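Local coordinates for protein 3-methyladenine dna-glycosylase (Archaeoglobus fulgidus, PDB 2JHN) that belongs to the HhH-GPD superfamily of base excision DNA repair proteins, as an AlkA-type DNA glycosylase with an additional TATA-box binding protein-like region, at residues D95-M100 / R249-G254; F108-L113 / A274-F279; L241-A246 / Y280-D285. The protein carries 1 engineered substitution. All blocks are in the same frame, centred on the assembly; numbering follows the deposited sequence. Where two conformers were deposited one is given.

Interaction 1 (D95-M100 / R249-G254)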
# COMPACT_ATOMS: atom_id res chain seq x y z
N ASP A 95 -24.94 -3.27 -4.86
CA ASP A 95 -24.50 -3.94 -6.07
C ASP A 95 -24.26 -5.41 -5.70
O ASP A 95 -23.53 -5.70 -4.75
CB ASP A 95 -23.23 -3.23 -6.63
CG ASP A 95 -22.61 -3.94 -7.82
OD1 ASP A 95 -22.26 -5.14 -7.74
OD2 ASP A 95 -22.41 -3.27 -8.87
N GLU A 96 -24.88 -6.34 -6.44
CA GLU A 96 -24.86 -7.76 -6.06
C GLU A 96 -23.42 -8.29 -5.88
O GLU A 96 -23.12 -8.97 -4.89
CB GLU A 96 -25.59 -8.64 -7.07
CG GLU A 96 -25.77 -10.07 -6.54
CD GLU A 96 -26.55 -11.00 -7.46
OE1 GLU A 96 -27.11 -10.52 -8.47
OE2 GLU A 96 -26.57 -12.22 -7.17
N LYS A 97 -22.56 -7.99 -6.86
CA LYS A 97 -21.15 -8.39 -6.85
C LYS A 97 -20.31 -7.67 -5.78
O LYS A 97 -19.50 -8.32 -5.10
CB LYS A 97 -20.57 -8.27 -8.27
CG LYS A 97 -21.21 -9.26 -9.29
CD LYS A 97 -21.31 -10.68 -8.69
CE LYS A 97 -21.88 -11.73 -9.65
NZ LYS A 97 -23.21 -11.38 -10.21
N LEU A 98 -20.49 -6.36 -5.60
CA LEU A 98 -19.83 -5.67 -4.48
C LEU A 98 -20.24 -6.22 -3.12
O LEU A 98 -19.40 -6.34 -2.22
CB LEU A 98 -20.01 -4.16 -4.51
CG LEU A 98 -19.43 -3.49 -5.77
CD1 LEU A 98 -19.70 -1.95 -5.76
CD2 LEU A 98 -17.94 -3.81 -5.93
N ARG A 99 -21.52 -6.56 -2.98
CA ARG A 99 -22.02 -7.10 -1.73
C ARG A 99 -21.36 -8.45 -1.40
O ARG A 99 -21.03 -8.72 -0.24
CB ARG A 99 -23.55 -7.29 -1.79
CG ARG A 99 -24.18 -7.56 -0.43
CD ARG A 99 -25.70 -7.31 -0.49
NE ARG A 99 -26.35 -8.28 -1.36
CZ ARG A 99 -26.88 -8.01 -2.55
NH1 ARG A 99 -26.88 -6.76 -3.01
NH2 ARG A 99 -27.45 -8.98 -3.28
N MET A 100 -21.17 -9.25 -2.45
CA MET A 100 -20.45 -10.53 -2.45
C MET A 100 -18.99 -10.39 -1.97
O MET A 100 -18.48 -11.20 -1.18
CB MET A 100 -20.48 -11.08 -3.87
CG MET A 100 -20.19 -12.55 -4.06
SD MET A 100 -20.75 -13.04 -5.69
CE MET A 100 -22.50 -13.24 -5.43
N ARG A 249 -13.85 -11.97 -13.44
CA ARG A 249 -14.42 -13.05 -12.62
C ARG A 249 -15.72 -12.64 -11.93
O ARG A 249 -16.68 -13.43 -11.87
CB ARG A 249 -13.39 -13.57 -11.61
CG ARG A 249 -13.72 -14.94 -11.05
CD ARG A 249 -12.48 -15.78 -10.80
NE ARG A 249 -12.85 -17.15 -10.47
CZ ARG A 249 -13.13 -17.57 -9.24
NH1 ARG A 249 -13.08 -16.73 -8.22
NH2 ARG A 249 -13.47 -18.84 -9.03
N LEU A 250 -15.77 -11.41 -11.43
CA LEU A 250 -16.95 -10.88 -10.78
C LEU A 250 -18.12 -10.60 -11.70
O LEU A 250 -19.26 -10.93 -11.36
CB LEU A 250 -16.61 -9.58 -10.03
CG LEU A 250 -16.06 -9.72 -8.62
CD1 LEU A 250 -15.69 -8.34 -8.12
CD2 LEU A 250 -17.08 -10.38 -7.69
N TYR A 251 -17.85 -10.00 -12.85
CA TYR A 251 -18.90 -9.42 -13.68
C TYR A 251 -19.08 -10.06 -15.05
O TYR A 251 -20.07 -9.78 -15.74
CB TYR A 251 -18.66 -7.92 -13.87
CG TYR A 251 -18.93 -7.07 -12.63
CD1 TYR A 251 -20.24 -6.72 -12.27
CD2 TYR A 251 -17.88 -6.60 -11.85
CE1 TYR A 251 -20.50 -5.93 -11.14
CE2 TYR A 251 -18.12 -5.81 -10.72
CZ TYR A 251 -19.42 -5.48 -10.36
OH TYR A 251 -19.67 -4.70 -9.25
N PHE A 252 -18.10 -10.85 -15.47
CA PHE A 252 -18.07 -11.36 -16.84
C PHE A 252 -17.86 -12.86 -16.84
O PHE A 252 -17.37 -13.43 -17.82
CB PHE A 252 -16.98 -10.65 -17.67
CG PHE A 252 -17.26 -9.18 -17.91
CD1 PHE A 252 -17.93 -8.76 -19.06
CD2 PHE A 252 -16.84 -8.22 -16.98
CE1 PHE A 252 -18.19 -7.41 -19.28
CE2 PHE A 252 -17.09 -6.86 -17.20
CZ PHE A 252 -17.77 -6.45 -18.35
N ASN A 253 -18.23 -13.49 -15.73
CA ASN A 253 -18.12 -14.94 -15.53
C ASN A 253 -16.77 -15.54 -15.95
O ASN A 253 -16.71 -16.62 -16.55
CB ASN A 253 -19.28 -15.66 -16.24
CG ASN A 253 -19.64 -16.98 -15.58
OD1 ASN A 253 -19.98 -17.03 -14.39
ND2 ASN A 253 -19.56 -18.07 -16.34
N GLY A 254 -15.68 -14.83 -15.65
CA GLY A 254 -14.35 -15.34 -15.89
C GLY A 254 -13.81 -15.14 -17.29
O GLY A 254 -12.67 -15.49 -17.56
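Tyr251 and Asp95 meet tip to tip, the phenol oxygen OH lying 3.0 Å from Asp95 OD1 and 3.1 Å from Asp95 OD2, with the carboxylate plane turned 85° from the ring. The one hydroxyl proton has both oxygens within reach, and either bond would be weak. Lys97 lays its CB over a face of the same ring, 4.0 Å from the Tyr251 centroid, a CH-pi contact in which the two side chains slide past each other in opposite directions. The bent aliphatic part of Lys97 then runs by a carbonyl, with CE 3.2 Å from Leu250 O, while Leu250 CD2 packs 4.1 Å from Lys97 CB. Leu98 adds its CG at 3.7 Å from Tyr251 OH. Behind this shell, Asp95 CG lies anti to the backbone N (chi1 175°), facing Tyr251 OH, and OD1 accepts a nearly straight bond (168°) from Leu98 N, approaching from above the carboxylate plane. Asp95 OD2 forms a salt bridge with Arg269 of helix 259-270, on which Tyr251 also rests. Asp95 is the N-cap of helix 96-104, and its carboxylate also receives Tyr251 at the C-terminal end of helix 241-251, a helix-helix contact of the HhH-GPD glycosylase fold.

Interaction 2 (F108-L113 / A274-F279)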
# COMPACT_ATOMS: atom_id res chain seq x y z
N PHE A 108 -13.01 -5.73 6.68
CA PHE A 108 -11.82 -5.09 6.10
C PHE A 108 -11.92 -3.57 6.08
O PHE A 108 -10.88 -2.90 6.18
CB PHE A 108 -11.48 -5.67 4.72
CG PHE A 108 -10.19 -5.12 4.13
CD1 PHE A 108 -8.95 -5.71 4.44
CD2 PHE A 108 -10.22 -4.02 3.27
CE1 PHE A 108 -7.75 -5.22 3.88
CE2 PHE A 108 -9.00 -3.49 2.73
CZ PHE A 108 -7.77 -4.13 3.02
N GLY A 109 -13.13 -3.02 5.94
CA GLY A 109 -13.32 -1.55 6.04
C GLY A 109 -12.83 -0.83 4.78
O GLY A 109 -12.85 -1.39 3.65
N ARG A 110 -12.36 0.39 4.97
CA ARG A 110 -11.82 1.20 3.88
C ARG A 110 -10.38 0.84 3.57
O ARG A 110 -9.66 0.32 4.42
CB ARG A 110 -11.91 2.68 4.26
CG ARG A 110 -13.40 3.14 4.48
CD ARG A 110 -13.56 4.63 4.22
NE ARG A 110 -13.45 4.92 2.79
CZ ARG A 110 -13.70 6.10 2.24
NH1 ARG A 110 -14.12 7.13 2.99
NH2 ARG A 110 -13.56 6.26 0.93
N ALA A 111 -9.94 1.17 2.36
CA ALA A 111 -8.56 0.94 1.95
C ALA A 111 -7.63 1.86 2.72
O ALA A 111 -7.95 3.04 2.96
CB ALA A 111 -8.41 1.18 0.47
N GLY A 112 -6.48 1.31 3.12
CA GLY A 112 -5.37 2.15 3.61
C GLY A 112 -4.48 2.60 2.45
O GLY A 112 -4.98 2.95 1.36
N LEU A 113 -3.17 2.57 2.70
CA LEU A 113 -2.16 2.83 1.66
C LEU A 113 -1.17 1.68 1.70
O LEU A 113 -1.14 0.90 2.68
CB LEU A 113 -1.44 4.17 1.93
CG LEU A 113 -2.31 5.43 1.86
CD1 LEU A 113 -1.49 6.61 2.42
CD2 LEU A 113 -2.72 5.69 0.40
N ALA A 274 -14.09 3.67 -5.86
CA ALA A 274 -13.24 2.80 -6.69
C ALA A 274 -11.91 2.41 -5.99
O ALA A 274 -11.48 1.25 -6.08
CB ALA A 274 -12.93 3.43 -8.05
N ARG A 275 -11.29 3.39 -5.30
CA ARG A 275 -10.01 3.12 -4.56
C ARG A 275 -10.16 2.10 -3.41
O ARG A 275 -9.28 1.29 -3.18
CB ARG A 275 -9.38 4.43 -4.05
CG ARG A 275 -7.84 4.33 -3.86
CD ARG A 275 -7.30 5.54 -3.09
NE ARG A 275 -7.63 5.42 -1.68
CZ ARG A 275 -6.92 4.71 -0.81
NH1 ARG A 275 -5.83 4.07 -1.21
NH2 ARG A 275 -7.32 4.62 0.46
N ASP A 276 -11.29 2.14 -2.69
CA ASP A 276 -11.56 1.15 -1.64
C ASP A 276 -11.84 -0.20 -2.27
O ASP A 276 -11.30 -1.24 -1.87
CB ASP A 276 -12.79 1.61 -0.83
CG ASP A 276 -12.56 2.93 -0.16
OD1 ASP A 276 -11.87 2.95 0.88
OD2 ASP A 276 -13.10 3.96 -0.65
N ILE A 277 -12.69 -0.20 -3.29
CA ILE A 277 -13.01 -1.46 -3.99
C ILE A 277 -11.77 -2.11 -4.61
O ILE A 277 -11.64 -3.33 -4.66
CB ILE A 277 -14.15 -1.23 -5.04
CG1 ILE A 277 -15.43 -0.82 -4.29
CG2 ILE A 277 -14.34 -2.46 -5.96
CD1 ILE A 277 -16.49 -0.15 -5.21
N LEU A 278 -10.83 -1.30 -5.07
CA LEU A 278 -9.59 -1.82 -5.60
C LEU A 278 -8.87 -2.76 -4.61
O LEU A 278 -8.36 -3.81 -5.01
CB LEU A 278 -8.67 -0.63 -5.93
CG LEU A 278 -7.24 -0.96 -6.37
CD1 LEU A 278 -7.20 -1.72 -7.68
CD2 LEU A 278 -6.42 0.31 -6.44
N PHE A 279 -8.83 -2.39 -3.33
CA PHE A 279 -8.19 -3.25 -2.31
C PHE A 279 -8.95 -4.59 -2.12
O PHE A 279 -8.31 -5.65 -1.94
CB PHE A 279 -8.04 -2.51 -0.98
CG PHE A 279 -6.85 -1.56 -0.92
CD1 PHE A 279 -6.62 -0.61 -1.92
CD2 PHE A 279 -5.95 -1.61 0.16
CE1 PHE A 279 -5.52 0.29 -1.85
CE2 PHE A 279 -4.86 -0.72 0.25
CZ PHE A 279 -4.64 0.23 -0.77
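Arg110 and Asp276 meet obliquely, guanidinium and carboxylate planes 42° apart, in a side-on two-nitrogen grip. NH2 of Arg110 lies 2.8 Å from Asp276 OD2 on its syn side, the short arm of the salt bridge, and NE of Arg110 reaches Asp276 OD1 at 3.2 Å from above the carboxylate plane. A bend at chi3 (71°) of Arg110 swings NE round to that side. Asp276 OD1 also takes the backbone N of Ala111 at 3.0 Å, through its anti lone pair, so three N-H donors hold this buried carboxylate and would be expected to keep it ionised. Arg275, on the same helix, works the other way: its guanidinium meets a carbonyl end-on, NH1 at 2.9 Å and NH2 at 3.0 Å from Gly112 O, which lies in the guanidinium plane. Through these bonds the N-terminal turns of helix 274-287 receive the irregular segment linking helices 96-104 and 118-127, deep in the glycosylase and close to its TATA-box binding protein-like region, from which Lys15 makes a cation-pi contact with Phe108 and Phe18 meets the Phe279 ring. Ala111 CB sits over one face of Phe279, 3.5 Å from the ring centroid and 15° off the normal, a CH-pi contact shifted toward the rim. The same methyl also lies over a face of the Arg275 guanidinium, so it touches two flat groups, which it meets in directions roughly at right angles. Phe108 and Phe279 cross at about a right angle, Phe108 CE2 coming within 4.0 Å of Phe279 CB. Leu113 CD2 brushes the Arg275 guanidinium obliquely, and Arg275 NH1 has a second acceptor in Ser228 O.

Interaction 3 (L241-A246 / Y280-D285)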
# COMPACT_ATOMS: atom_id res chain seq x y z
N LEU A 241 -3.05 -6.43 -14.31
CA LEU A 241 -3.55 -7.78 -14.69
C LEU A 241 -4.37 -8.47 -13.59
O LEU A 241 -5.36 -9.13 -13.89
CB LEU A 241 -2.39 -8.67 -15.12
CG LEU A 241 -2.25 -8.53 -16.64
CD1 LEU A 241 -1.00 -7.76 -17.03
CD2 LEU A 241 -2.27 -9.92 -17.26
N GLY A 242 -3.97 -8.31 -12.34
CA GLY A 242 -4.78 -8.76 -11.22
C GLY A 242 -6.15 -8.10 -11.15
O GLY A 242 -7.16 -8.77 -10.86
N VAL A 243 -6.19 -6.79 -11.40
CA VAL A 243 -7.46 -6.07 -11.44
C VAL A 243 -8.36 -6.59 -12.56
O VAL A 243 -9.55 -6.84 -12.35
CB VAL A 243 -7.24 -4.53 -11.56
CG1 VAL A 243 -8.55 -3.78 -11.84
CG2 VAL A 243 -6.58 -3.98 -10.28
N ARG A 244 -7.79 -6.77 -13.76
CA ARG A 244 -8.57 -7.27 -14.90
C ARG A 244 -9.17 -8.66 -14.61
O ARG A 244 -10.37 -8.88 -14.83
CB ARG A 244 -7.71 -7.25 -16.18
CG ARG A 244 -7.40 -5.84 -16.69
CD ARG A 244 -6.41 -5.90 -17.88
NE ARG A 244 -6.95 -6.72 -18.96
CZ ARG A 244 -6.20 -7.39 -19.84
NH1 ARG A 244 -4.88 -7.34 -19.77
NH2 ARG A 244 -6.79 -8.10 -20.79
N ARG A 245 -8.34 -9.55 -14.08
CA ARG A 245 -8.79 -10.89 -13.65
C ARG A 245 -9.95 -10.84 -12.65
O ARG A 245 -10.97 -11.50 -12.85
CB ARG A 245 -7.63 -11.71 -13.07
CG ARG A 245 -6.53 -12.10 -14.06
CD ARG A 245 -5.55 -13.13 -13.45
NE ARG A 245 -4.80 -12.66 -12.29
CZ ARG A 245 -3.53 -12.26 -12.30
NH1 ARG A 245 -2.82 -12.27 -13.43
NH2 ARG A 245 -2.96 -11.85 -11.17
N ALA A 246 -9.81 -10.04 -11.59
CA ALA A 246 -10.85 -9.92 -10.57
C ALA A 246 -12.17 -9.36 -11.10
O ALA A 246 -13.24 -9.91 -10.82
CB ALA A 246 -10.33 -9.10 -9.36
N TYR A 280 -10.28 -4.53 -2.16
CA TYR A 280 -11.12 -5.76 -2.17
C TYR A 280 -10.83 -6.63 -3.41
O TYR A 280 -10.81 -7.86 -3.29
CB TYR A 280 -12.62 -5.42 -2.09
CG TYR A 280 -13.06 -4.96 -0.70
CD1 TYR A 280 -12.85 -3.65 -0.29
CD2 TYR A 280 -13.67 -5.86 0.21
CE1 TYR A 280 -13.22 -3.20 1.00
CE2 TYR A 280 -14.08 -5.42 1.50
CZ TYR A 280 -13.84 -4.10 1.89
OH TYR A 280 -14.19 -3.66 3.13
N LEU A 281 -10.60 -6.01 -4.57
CA LEU A 281 -10.25 -6.74 -5.80
C LEU A 281 -8.86 -7.40 -5.68
O LEU A 281 -8.67 -8.53 -6.14
CB LEU A 281 -10.32 -5.83 -7.04
CG LEU A 281 -11.70 -5.28 -7.40
CD1 LEU A 281 -11.61 -4.29 -8.55
CD2 LEU A 281 -12.72 -6.40 -7.75
N PHE A 282 -7.90 -6.73 -5.04
CA PHE A 282 -6.59 -7.36 -4.79
C PHE A 282 -6.77 -8.60 -3.91
O PHE A 282 -6.18 -9.65 -4.18
CB PHE A 282 -5.61 -6.41 -4.08
CG PHE A 282 -5.08 -5.27 -4.95
CD1 PHE A 282 -4.85 -5.43 -6.32
CD2 PHE A 282 -4.79 -4.06 -4.35
CE1 PHE A 282 -4.34 -4.32 -7.10
CE2 PHE A 282 -4.28 -2.97 -5.08
CZ PHE A 282 -4.07 -3.12 -6.47
N LEU A 283 -7.55 -8.48 -2.84
CA LEU A 283 -7.78 -9.63 -1.96
C LEU A 283 -8.44 -10.79 -2.73
O LEU A 283 -8.06 -11.94 -2.57
CB LEU A 283 -8.66 -9.24 -0.77
CG LEU A 283 -8.05 -8.30 0.27
CD1 LEU A 283 -9.15 -7.75 1.16
CD2 LEU A 283 -6.99 -9.05 1.05
N TYR A 284 -9.44 -10.45 -3.55
CA TYR A 284 -10.21 -11.41 -4.36
C TYR A 284 -9.30 -12.12 -5.34
O TYR A 284 -9.33 -13.36 -5.47
CB TYR A 284 -11.30 -10.64 -5.11
CG TYR A 284 -12.34 -11.52 -5.75
CD1 TYR A 284 -13.27 -12.21 -4.97
CD2 TYR A 284 -12.41 -11.66 -7.12
CE1 TYR A 284 -14.22 -13.01 -5.55
CE2 TYR A 284 -13.37 -12.46 -7.72
CZ TYR A 284 -14.27 -13.13 -6.92
OH TYR A 284 -15.22 -13.94 -7.49
N ASP A 285 -8.46 -11.35 -6.03
CA ASP A 285 -7.49 -11.93 -6.96
C ASP A 285 -6.47 -12.83 -6.26
O ASP A 285 -6.09 -13.88 -6.80
CB ASP A 285 -6.76 -10.83 -7.73
CG ASP A 285 -5.83 -11.40 -8.82
OD1 ASP A 285 -6.31 -12.18 -9.70
OD2 ASP A 285 -4.63 -11.07 -8.78
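Ala246 CB is the small bump of helix 241-251 and fits a shallow hollow formed by Leu281, Tyr284 and Asp285. It lies 3.9 Å from Leu281 CD2 on one branch of the leucine, and 4.0 Å from Tyr284 CD2 at the edge of the ring. One turn earlier the relief is reversed: Gly242 has no side chain, and Asp285 fills the dip, its OD2 coming to 3.4 Å from Gly242 CA. With CG anti to the backbone N (chi1 -174°), the Asp285 carboxylate is carried out over Gly242. There it meets Arg245 almost coplanar and side-on, with NE 3.0 Å from Asp285 OD1 and NH2 3.0 Å from Asp285 OD2, the latter on the syn lone pair. The Arg245 guanidinium lies with one face over Gly242 CA, toward the rim, and the paired bonds to both carboxylate oxygens fix its rotation. Val243 CG2 touches Phe282 CE1 at 3.9 Å, the two side chains crossing obliquely. The axes of the short helical segments come within 8.7 Å and cross at 81°, close to perpendicular; the bare CA of Gly242 leaves room for the Asp285 carboxylate. Around them, Leu281 also packs on Val247 and Leu250 of helix 241-251 and on Phe270 of helix 259-270, while Leu101 of helix 96-104 lies against Tyr280, Leu281 and Tyr284, so helix 274-287 packs against helices 96-104, 241-251 and 259-270 together.

Overall arrangement
Interactions 2 and 3 lie along one helix, 274-287, with centres about 12 Å apart, and are joined by a probable hydrogen bond from Tyr280 OH to Gly109 O at 2.7 Å and by Leu278 packing on Val243. Interactions 1 and 3 share helix 241-251, with centres about 11 Å apart; Leu250 CD1 touches Leu281 CD2 at 3.6 Å. Interactions 1 and 2 are about 17 Å apart between centres and still meet, Leu98 CD1 against Ile277 CD1 at 3.7 Å. None of the segments supplies a residue of the mercuribenzoic acid pocket or the sodium sites, but Leu113 O of interaction 2 is hydrogen-bonded to a glycerol probably from the crystallisation liquor.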